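Local atomic coordinates of zinc-finger (Saccharomonospora viridis, PDB entry 3RMQ), a protein that is of unknown function but binds a zinc ion and probably belongs to a zinc-finger family. Residues W9-H17 and D48-C59; A81-I91 and V105-M113. The protein carries 1 engineered substitution. All blocks are in the same frame, centred on the assembly; numbering follows the deposited sequence.

Interaction 1. Residues W9-H17 and D48-C59; sequences WQQADGKRH and DLTAGLWFDGEC. With ZN (zinc ion), chain B.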
loop_
_atom_site.group_PDB
_atom_site.type_symbol
_atom_site.label_atom_id
_atom_site.label_comp_id
_atom_site.label_asym_id
_atom_site.label_seq_id
_atom_site.Cartn_x
_atom_site.Cartn_y
_atom_site.Cartn_z
ATOM N N TRP A 9 2.922 9.221 -0.875
ATOM C CA TRP A 9 1.565 8.742 -0.679
ATOM C C TRP A 9 0.604 9.465 -1.612
ATOM O O TRP A 9 0.824 10.657 -1.927
ATOM C CB TRP A 9 1.139 8.974 0.809
ATOM C CG TRP A 9 1.947 8.135 1.751
ATOM C CD1 TRP A 9 3.191 8.431 2.288
ATOM C CD2 TRP A 9 1.588 6.832 2.258
ATOM N NE1 TRP A 9 3.607 7.369 3.094
ATOM C CE2 TRP A 9 2.636 6.404 3.111
ATOM C CE3 TRP A 9 0.464 5.991 2.079
ATOM C CZ2 TRP A 9 2.616 5.141 3.776
ATOM C CZ3 TRP A 9 0.436 4.722 2.769
ATOM C CH2 TRP A 9 1.504 4.334 3.591
ATOM N N GLN A 10 -0.467 8.770 -2.014
ATOM C CA GLN A 10 -1.543 9.407 -2.767
ATOM C C GLN A 10 -2.849 8.652 -2.541
ATOM O O GLN A 10 -2.893 7.429 -2.737
ATOM C CB GLN A 10 -1.202 9.422 -4.278
ATOM C CG GLN A 10 -2.365 9.891 -5.187
ATOM C CD GLN A 10 -2.780 11.326 -4.888
ATOM O OE1 GLN A 10 -1.931 12.219 -4.882
ATOM N NE2 GLN A 10 -4.078 11.551 -4.607
ATOM N N GLN A 11 -3.887 9.368 -2.127
ATOM C CA GLN A 11 -5.199 8.717 -1.895
ATOM C C GLN A 11 -5.857 8.484 -3.252
ATOM O O GLN A 11 -5.858 9.382 -4.140
ATOM C CB GLN A 11 -6.111 9.598 -1.055
ATOM C CG GLN A 11 -7.486 8.905 -0.760
ATOM C CD GLN A 11 -8.304 9.693 0.203
ATOM O OE1 GLN A 11 -8.073 9.638 1.423
ATOM N NE2 GLN A 11 -9.243 10.488 -0.318
ATOM N N ALA A 12 -6.420 7.288 -3.444
ATOM C CA ALA A 12 -7.166 7.002 -4.670
ATOM C C ALA A 12 -7.921 5.705 -4.504
ATOM O O ALA A 12 -7.444 4.774 -3.856
ATOM C CB ALA A 12 -6.193 6.892 -5.878
ATOM N N ASP A 13 -9.130 5.689 -5.044
ATOM C CA ASP A 13 -9.952 4.493 -5.030
ATOM C C ASP A 13 -10.127 3.940 -3.638
ATOM O O ASP A 13 -10.097 2.715 -3.431
ATOM C CB ASP A 13 -9.362 3.406 -5.919
ATOM C CG ASP A 13 -10.428 2.369 -6.310
ATOM O OD1 ASP A 13 -11.647 2.694 -6.227
ATOM O OD2 ASP A 13 -10.060 1.239 -6.683
ATOM N N GLY A 14 -10.341 4.832 -2.679
ATOM C CA GLY A 14 -10.708 4.423 -1.348
ATOM C C GLY A 14 -9.573 4.059 -0.390
ATOM O O GLY A 14 -9.875 3.660 0.728
ATOM N N LYS A 15 -8.309 4.165 -0.793
ATOM C CA LYS A 15 -7.230 3.946 0.171
ATOM C C LYS A 15 -6.128 4.938 -0.046
ATOM O O LYS A 15 -6.023 5.532 -1.112
ATOM C CB LYS A 15 -6.601 2.550 -0.013
ATOM C CG LYS A 15 -7.605 1.347 -0.083
ATOM C CD LYS A 15 -6.807 0.057 -0.379
ATOM C CE LYS A 15 -7.697 -1.147 -0.714
ATOM N NZ LYS A 15 -7.835 -1.326 -2.196
ATOM N N ARG A 16 -5.245 5.069 0.934
ATOM C CA ARG A 16 -4.081 5.903 0.739
ATOM C C ARG A 16 -2.941 4.993 0.240
ATOM O O ARG A 16 -2.441 4.167 1.007
ATOM C CB ARG A 16 -3.690 6.618 2.044
ATOM C CG ARG A 16 -2.839 7.834 1.722
ATOM C CD ARG A 16 -2.272 8.532 2.955
ATOM N NE ARG A 16 -3.345 9.132 3.743
ATOM C CZ ARG A 16 -3.163 9.904 4.827
ATOM N NH1 ARG A 16 -1.924 10.149 5.277
ATOM N NH2 ARG A 16 -4.225 10.434 5.460
ATOM N N HIS A 17 -2.617 5.075 -1.064
ATOM C CA HIS A 17 -1.627 4.172 -1.660
ATOM C C HIS A 17 -0.279 4.850 -1.652
ATOM O O HIS A 17 -0.189 6.038 -1.285
ATOM C CB HIS A 17 -2.003 3.819 -3.112
ATOM C CG HIS A 17 -3.252 3.002 -3.230
ATOM N ND1 HIS A 17 -3.281 1.629 -3.046
ATOM C CD2 HIS A 17 -4.526 3.374 -3.513
ATOM C CE1 HIS A 17 -4.512 1.189 -3.262
ATOM N NE2 HIS A 17 -5.289 2.236 -3.527
ATOM N N ASP A 48 -9.502 13.194 -3.225
ATOM C CA ASP A 48 -8.153 12.682 -3.488
ATOM C C ASP A 48 -7.137 13.773 -3.840
ATOM O O ASP A 48 -5.918 13.535 -3.711
ATOM C CB ASP A 48 -8.110 11.655 -4.625
ATOM C CG ASP A 48 -9.019 10.450 -4.403
ATOM O OD1 ASP A 48 -9.352 10.120 -3.242
ATOM O OD2 ASP A 48 -9.375 9.819 -5.446
ATOM N N LEU A 49 -7.588 14.943 -4.299
ATOM C CA LEU A 49 -6.591 15.972 -4.703
ATOM C C LEU A 49 -6.391 17.079 -3.645
ATOM O O LEU A 49 -5.762 18.096 -3.911
ATOM C CB LEU A 49 -6.948 16.602 -6.056
ATOM C CG LEU A 49 -6.804 15.707 -7.313
ATOM C CD1 LEU A 49 -5.461 15.030 -7.419
ATOM C CD2 LEU A 49 -7.850 14.675 -7.379
ATOM N N THR A 50 -6.899 16.867 -2.432
ATOM C CA THR A 50 -6.567 17.775 -1.320
ATOM C C THR A 50 -6.062 16.925 -0.184
ATOM O O THR A 50 -6.850 16.269 0.459
ATOM C CB THR A 50 -7.809 18.553 -0.886
ATOM O OG1 THR A 50 -8.272 19.314 -2.003
ATOM C CG2 THR A 50 -7.492 19.494 0.293
ATOM N N ALA A 51 -4.746 16.942 0.086
ATOM C CA ALA A 51 -4.205 15.962 1.023
ATOM C C ALA A 51 -4.739 16.217 2.443
ATOM O O ALA A 51 -4.805 15.286 3.255
ATOM C CB ALA A 51 -2.686 15.981 1.007
ATOM N N GLY A 52 -5.167 17.454 2.729
ATOM C CA GLY A 52 -5.810 17.713 4.018
ATOM C C GLY A 52 -7.170 17.032 4.178
ATOM O O GLY A 52 -7.725 16.948 5.271
ATOM N N LEU A 53 -7.731 16.560 3.079
ATOM C CA LEU A 53 -9.003 15.841 3.108
ATOM C C LEU A 53 -8.812 14.328 2.910
ATOM O O LEU A 53 -9.784 13.602 2.578
ATOM C CB LEU A 53 -9.930 16.336 1.974
ATOM C CG LEU A 53 -10.234 17.836 1.875
ATOM C CD1 LEU A 53 -11.227 18.063 0.727
ATOM C CD2 LEU A 53 -10.768 18.391 3.235
ATOM N N TRP A 54 -7.585 13.818 3.042
ATOM C CA TRP A 54 -7.389 12.393 2.850
ATOM C C TRP A 54 -7.812 11.615 4.084
ATOM O O TRP A 54 -7.012 11.452 5.032
ATOM C CB TRP A 54 -5.925 12.087 2.611
ATOM C CG TRP A 54 -5.455 12.481 1.219
ATOM C CD1 TRP A 54 -6.191 13.007 0.168
ATOM C CD2 TRP A 54 -4.125 12.319 0.747
ATOM N NE1 TRP A 54 -5.339 13.233 -0.921
ATOM C CE2 TRP A 54 -4.073 12.825 -0.578
ATOM C CE3 TRP A 54 -2.950 11.842 1.345
ATOM C CZ2 TRP A 54 -2.904 12.854 -1.314
ATOM C CZ3 TRP A 54 -1.746 11.869 0.583
ATOM C CH2 TRP A 54 -1.748 12.356 -0.711
ATOM N N PHE A 55 -9.049 11.131 4.087
ATOM C CA PHE A 55 -9.549 10.413 5.268
ATOM C C PHE A 55 -9.605 8.897 5.048
ATOM O O PHE A 55 -9.953 8.148 5.951
ATOM C CB PHE A 55 -10.983 10.904 5.634
ATOM C CG PHE A 55 -11.068 12.376 5.976
ATOM C CD1 PHE A 55 -9.929 13.118 6.283
ATOM C CD2 PHE A 55 -12.276 13.032 5.956
ATOM C CE1 PHE A 55 -10.014 14.504 6.573
ATOM C CE2 PHE A 55 -12.367 14.397 6.273
ATOM C CZ PHE A 55 -11.233 15.124 6.595
ATOM N N ASP A 56 -9.336 8.427 3.839
ATOM C CA ASP A 56 -9.344 6.982 3.607
ATOM C C ASP A 56 -8.235 6.310 4.392
ATOM O O ASP A 56 -7.179 6.899 4.617
ATOM C CB ASP A 56 -9.123 6.691 2.131
ATOM C CG ASP A 56 -10.371 7.044 1.276
ATOM O OD1 ASP A 56 -11.502 6.835 1.775
ATOM O OD2 ASP A 56 -10.204 7.488 0.121
ATOM N N GLY A 57 -8.432 5.048 4.729
ATOM C CA GLY A 57 -7.408 4.325 5.451
ATOM C C GLY A 57 -6.201 4.044 4.561
ATOM O O GLY A 57 -6.345 3.973 3.336
ATOM N N GLU A 58 -5.014 3.887 5.159
ATOM C CA GLU A 58 -3.857 3.489 4.349
ATOM C C GLU A 58 -4.046 2.109 3.692
ATOM O O GLU A 58 -4.639 1.202 4.270
ATOM C CB GLU A 58 -2.588 3.472 5.198
ATOM C CG GLU A 58 -2.080 4.843 5.516
ATOM C CD GLU A 58 -2.833 5.538 6.650
ATOM O OE1 GLU A 58 -3.289 4.831 7.584
ATOM O OE2 GLU A 58 -2.973 6.797 6.586
ATOM N N CYS A 59 -3.521 1.953 2.490
ATOM C CA CYS A 59 -3.505 0.671 1.780
ATOM C C CYS A 59 -2.543 -0.257 2.526
ATOM O O CYS A 59 -1.353 0.045 2.649
ATOM C CB CYS A 59 -3.004 0.871 0.321
ATOM S SG CYS A 59 -2.776 -0.751 -0.539
HETATM ZN ZN ZN B . -1.910 0.164 -2.527
HETATM O O HOH W 1 -6.102 8.809 3.002
HETATM O O HOH W 2 -10.102 7.704 -6.727
HETATM O O HOH W 3 -10.513 7.717 -2.519
HETATM O O HOH W 4 -10.774 3.625 4.004
#
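Arg16 and Glu58 form a single backbone bridge, their CA atoms 4.3 Å apart: Arg16 N donates to Gly57 O, and Cys59 N returns a nearly straight bond to Arg16 O. The 9-17 segment is a beta hairpin closed by a type I' turn from Ala12 to Lys15, and the 48-59 loop wraps along it. Trp54 lies over the hairpin backbone. Gln11 CB sits 3.5 Å from the centroid of the Trp54 five-membered ring, only 6° off the normal, a CH-pi contact. Beyond CB, the extended Gln11 chain, with CG anti to the backbone N (chi1 -178°), carries the amide past the indole to Asp48 and Asp56. There Gln11 NE2 donates in its amide plane to Asp48 OD1 at 2.9 Å, while Asp56 N reaches Gln11 OE1 from above the carbonyl plane at 3.0 Å; a water joins OE1 to Arg16 NE and Asp56 O. The other carboxylate oxygen of Asp48, OD2, accepts from Gln43 N. Asp48 O is gripped from opposite faces by Gln10 NE2 and Trp54 NE1, and the NE1 bond helps to hold the indole's orientation. The Arg16 guanidinium lies between Trp54 CE3 on one face and Glu58 OE2 on the other. The OE2 pairing is a long salt bridge, 3.7 Å from Arg16 NE to Glu58 OE2, to which no N-H points; NH2 instead donates to Trp54 O. Where the segments end, His17 ND1 and Cys59 SG bind zinc, and Cys36 and Cys62 complete the three-cysteine, one-histidine site of this zinc-finger domain.

Interaction 2. Residues A81-I91 and V105-M113; sequences AHRFDWSPALI and VVELTGARM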
loop_
_atom_site.group_PDB
_atom_site.type_symbol
_atom_site.label_atom_id
_atom_site.label_comp_id
_atom_site.label_asym_id
_atom_site.label_seq_id
_atom_site.Cartn_x
_atom_site.Cartn_y
_atom_site.Cartn_z
ATOM N N ALA A 81 2.377 -4.517 10.210
ATOM C CA ALA A 81 1.246 -5.126 9.496
ATOM C C ALA A 81 0.123 -5.418 10.470
ATOM O O ALA A 81 -1.054 -5.482 10.103
ATOM C CB ALA A 81 1.684 -6.408 8.818
ATOM N N HIS A 82 0.495 -5.578 11.734
ATOM C CA HIS A 82 -0.457 -6.015 12.711
ATOM C C HIS A 82 -1.560 -5.004 12.879
ATOM O O HIS A 82 -2.626 -5.360 13.341
ATOM C CB HIS A 82 0.226 -6.372 14.035
ATOM C CG HIS A 82 0.726 -7.785 14.073
ATOM N ND1 HIS A 82 1.440 -8.349 13.034
ATOM C CD2 HIS A 82 0.594 -8.757 15.006
ATOM C CE1 HIS A 82 1.738 -9.600 13.332
ATOM N NE2 HIS A 82 1.235 -9.874 14.523
ATOM N N ARG A 83 -1.367 -3.759 12.455
ATOM C CA ARG A 83 -2.443 -2.795 12.662
ATOM C C ARG A 83 -3.482 -2.672 11.541
ATOM O O ARG A 83 -4.388 -1.838 11.628
ATOM C CB ARG A 83 -1.858 -1.429 12.974
ATOM C CG ARG A 83 -1.380 -0.703 11.778
ATOM C CD ARG A 83 -0.270 0.225 12.187
ATOM N NE ARG A 83 -0.043 1.217 11.155
ATOM C CZ ARG A 83 0.908 2.134 11.208
ATOM N NH1 ARG A 83 1.040 3.000 10.210
ATOM N NH2 ARG A 83 1.728 2.174 12.254
ATOM N N PHE A 84 -3.382 -3.493 10.494
ATOM C CA PHE A 84 -4.396 -3.496 9.425
ATOM C C PHE A 84 -5.298 -4.730 9.490
ATOM O O PHE A 84 -4.929 -5.734 10.098
ATOM C CB PHE A 84 -3.696 -3.460 8.052
ATOM C CG PHE A 84 -2.860 -2.246 7.853
ATOM C CD1 PHE A 84 -3.465 -1.021 7.686
ATOM C CD2 PHE A 84 -1.475 -2.326 7.799
ATOM C CE1 PHE A 84 -2.710 0.118 7.489
ATOM C CE2 PHE A 84 -0.708 -1.203 7.620
ATOM C CZ PHE A 84 -1.326 0.032 7.452
ATOM N N ASP A 85 -6.458 -4.647 8.840
ATOM C CA ASP A 85 -7.314 -5.806 8.580
ATOM C C ASP A 85 -6.949 -6.396 7.211
ATOM O O ASP A 85 -6.826 -5.675 6.243
ATOM C CB ASP A 85 -8.785 -5.384 8.602
ATOM C CG ASP A 85 -9.203 -4.768 9.950
ATOM O OD1 ASP A 85 -8.555 -5.084 10.980
ATOM O OD2 ASP A 85 -10.166 -3.962 9.974
ATOM N N TRP A 86 -6.777 -7.702 7.148
ATOM C CA TRP A 86 -6.224 -8.354 5.976
ATOM C C TRP A 86 -7.201 -9.367 5.357
ATOM O O TRP A 86 -7.385 -10.484 5.868
ATOM C CB TRP A 86 -4.960 -9.093 6.362
ATOM C CG TRP A 86 -3.823 -8.189 6.707
ATOM C CD1 TRP A 86 -3.425 -7.764 7.954
ATOM C CD2 TRP A 86 -2.929 -7.635 5.784
ATOM N NE1 TRP A 86 -2.310 -6.963 7.839
ATOM C CE2 TRP A 86 -1.973 -6.876 6.513
ATOM C CE3 TRP A 86 -2.820 -7.702 4.407
ATOM C CZ2 TRP A 86 -0.964 -6.165 5.886
ATOM C CZ3 TRP A 86 -1.795 -7.020 3.782
ATOM C CH2 TRP A 86 -0.882 -6.251 4.523
ATOM N N SER A 87 -7.823 -8.976 4.258
ATOM C CA SER A 87 -8.730 -9.857 3.547
ATOM C C SER A 87 -7.930 -10.757 2.614
ATOM O O SER A 87 -6.757 -10.505 2.371
ATOM C CB SER A 87 -9.692 -9.037 2.726
ATOM O OG SER A 87 -8.962 -8.403 1.706
ATOM N N PRO A 88 -8.569 -11.813 2.085
ATOM C CA PRO A 88 -7.833 -12.678 1.162
ATOM C C PRO A 88 -7.373 -11.884 -0.053
ATOM O O PRO A 88 -6.309 -12.154 -0.576
ATOM C CB PRO A 88 -8.868 -13.760 0.776
ATOM C CG PRO A 88 -9.775 -13.835 1.949
ATOM C CD PRO A 88 -9.861 -12.403 2.494
ATOM N N ALA A 89 -8.147 -10.895 -0.486
ATOM C CA ALA A 89 -7.747 -10.091 -1.616
ATOM C C ALA A 89 -6.439 -9.372 -1.303
ATOM O O ALA A 89 -5.540 -9.327 -2.135
ATOM C CB ALA A 89 -8.855 -9.054 -1.971
ATOM N N LEU A 90 -6.347 -8.792 -0.110
ATOM C CA LEU A 90 -5.131 -8.036 0.257
ATOM C C LEU A 90 -3.935 -8.922 0.485
ATOM O O LEU A 90 -2.845 -8.599 0.073
ATOM C CB LEU A 90 -5.352 -7.211 1.517
ATOM C CG LEU A 90 -6.339 -6.075 1.240
ATOM C CD1 LEU A 90 -6.824 -5.478 2.532
ATOM C CD2 LEU A 90 -5.593 -5.025 0.421
ATOM N N ILE A 91 -4.140 -10.042 1.169
ATOM C CA ILE A 91 -3.044 -10.958 1.476
ATOM C C ILE A 91 -2.494 -11.530 0.194
ATOM O O ILE A 91 -1.284 -11.611 0.016
ATOM C CB ILE A 91 -3.502 -12.098 2.436
ATOM C CG1 ILE A 91 -4.005 -11.486 3.758
ATOM C CG2 ILE A 91 -2.355 -13.082 2.682
ATOM C CD1 ILE A 91 -4.720 -12.524 4.708
ATOM N N VAL A 105 4.191 -14.848 4.124
ATOM C CA VAL A 105 3.393 -13.617 4.025
ATOM C C VAL A 105 2.258 -13.631 5.048
ATOM O O VAL A 105 2.039 -12.645 5.757
ATOM C CB VAL A 105 2.822 -13.409 2.610
ATOM C CG1 VAL A 105 1.791 -12.282 2.611
ATOM C CG2 VAL A 105 3.954 -13.110 1.643
ATOM N N VAL A 106 1.543 -14.740 5.148
ATOM C CA VAL A 106 0.420 -14.798 6.069
ATOM C C VAL A 106 0.892 -14.588 7.516
ATOM O O VAL A 106 0.288 -13.822 8.255
ATOM C CB VAL A 106 -0.373 -16.089 5.919
ATOM C CG1 VAL A 106 -1.496 -16.149 6.955
ATOM C CG2 VAL A 106 -0.968 -16.176 4.508
ATOM N N GLU A 107 1.980 -15.236 7.910
ATOM C CA GLU A 107 2.531 -15.057 9.256
ATOM C C GLU A 107 2.935 -13.605 9.518
ATOM O O GLU A 107 2.644 -13.045 10.584
ATOM C CB GLU A 107 3.691 -16.027 9.474
ATOM C CG GLU A 107 3.162 -17.457 9.561
ATOM C CD GLU A 107 4.234 -18.527 9.702
ATOM O OE1 GLU A 107 5.433 -18.180 9.827
ATOM O OE2 GLU A 107 3.863 -19.727 9.687
ATOM N N LEU A 108 3.561 -12.985 8.521
ATOM C CA LEU A 108 3.969 -11.588 8.601
ATOM C C LEU A 108 2.784 -10.669 8.949
ATOM O O LEU A 108 2.889 -9.792 9.817
ATOM C CB LEU A 108 4.596 -11.190 7.249
ATOM C CG LEU A 108 5.134 -9.781 7.004
ATOM C CD1 LEU A 108 6.094 -9.799 5.829
ATOM C CD2 LEU A 108 4.000 -8.802 6.749
ATOM N N THR A 109 1.646 -10.876 8.286
ATOM C CA THR A 109 0.519 -9.982 8.456
ATOM C C THR A 109 -0.069 -10.101 9.852
ATOM O O THR A 109 -0.738 -9.183 10.308
ATOM C CB THR A 109 -0.616 -10.278 7.460
ATOM O OG1 THR A 109 -1.060 -11.634 7.646
ATOM C CG2 THR A 109 -0.162 -10.044 6.010
ATOM N N GLY A 110 0.140 -11.238 10.523
ATOM C CA GLY A 110 -0.535 -11.479 11.786
ATOM C C GLY A 110 -2.043 -11.582 11.575
ATOM O O GLY A 110 -2.827 -11.382 12.501
ATOM N N ALA A 111 -2.456 -11.885 10.350
ATOM C CA ALA A 111 -3.876 -11.772 9.969
ATOM C C ALA A 111 -4.767 -12.925 10.441
ATOM O O ALA A 111 -6.004 -12.768 10.509
ATOM C CB ALA A 111 -3.995 -11.665 8.461
ATOM N N ARG A 112 -4.168 -14.074 10.732
ATOM C CA ARG A 112 -4.939 -15.268 11.088
ATOM C C ARG A 112 -4.353 -15.868 12.368
ATOM O O ARG A 112 -4.419 -17.076 12.613
ATOM C CB ARG A 112 -4.922 -16.285 9.954
ATOM C CG ARG A 112 -5.539 -15.791 8.647
ATOM C CD ARG A 112 -7.071 -15.553 8.737
ATOM N NE ARG A 112 -7.632 -15.133 7.445
ATOM C CZ ARG A 112 -7.791 -13.859 7.057
ATOM N NH1 ARG A 112 -7.453 -12.848 7.866
ATOM N NH2 ARG A 112 -8.256 -13.599 5.853
HETATM N N MSE A 113 -3.784 -14.992 13.185
HETATM C CA MSE A 113 -3.224 -15.382 14.467
HETATM C C MSE A 113 -3.809 -14.493 15.563
HETATM O O MSE A 113 -3.856 -13.267 15.407
HETATM C CB MSE A 113 -1.710 -15.212 14.432
HETATM C CG MSE A 113 -1.006 -16.157 13.488
HETATM SE SE MSE A 113 0.836 -15.605 13.261
HETATM C CE MSE A 113 0.943 -14.266 14.686
HETATM O O HOH W 5 -3.013 -8.244 11.463
#
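Trp86 lies flat against Thr109, whose CB is 3.6 Å from the centroid of the Trp86 five-membered ring and 4° off its normal, with CG2 over the same face. The indole is pinned in its own plane by Trp86 NE1, which donates to Ala81 O at 3.0 Å. Thr109 turns its hydroxyl back to Val106 O (chi1 59°), so that the methyl is left for the ring; OG1 also accepts from Ala111 N in an ST turn. Ala111 CB meets Trp86 CB at 3.5 Å and Ile91 CD1 at 3.9 Å, while Ile91 CG2 packs on Val106 CG2. On the other flank Ala81 CB touches Leu108 CD2, and the His82 ring brings CE1 to 3.3 Å from Gly110 CA, where the chain leaves the helix with positive phi. At the outer edge Arg112 grips Trp86 O end-on through NH1 (3.1 Å) and NH2 (3.2 Å). Its NH1 also donates to Ala111 O, and Ile91 CD1 covers one guanidinium face. Leu94 of helix 88-97 and Pro60 of helix 60-69 also touch Trp86. The contact is thus largely apolar, with a neutral carbonyl, rather than a carboxylate, receiving the arginine at the rim.

How the interactions relate
From the N terminus, the hairpin of 9-17 comes first; interaction 1 closes the loop that runs through strands 32-33 and 39-40 back to it, ending at Cys59, the N-cap of helix 60-69. Only then does interaction 2 open: 81-91, which starts at the last residue of helix 74-81, meets 105-113 and closes a shorter loop that holds the rest of helix 88-97 and the start of helix 102-109. The two loops are in series, neither nested nor crossed. Interaction 1 joins the hairpin to the loop before helix 60-69; interaction 2 joins the turn after helix 74-81 and the start of helix 88-97 to the end of helix 102-109. They meet where Phe84 CE1 packs on Glu58 O at 3.9 Å.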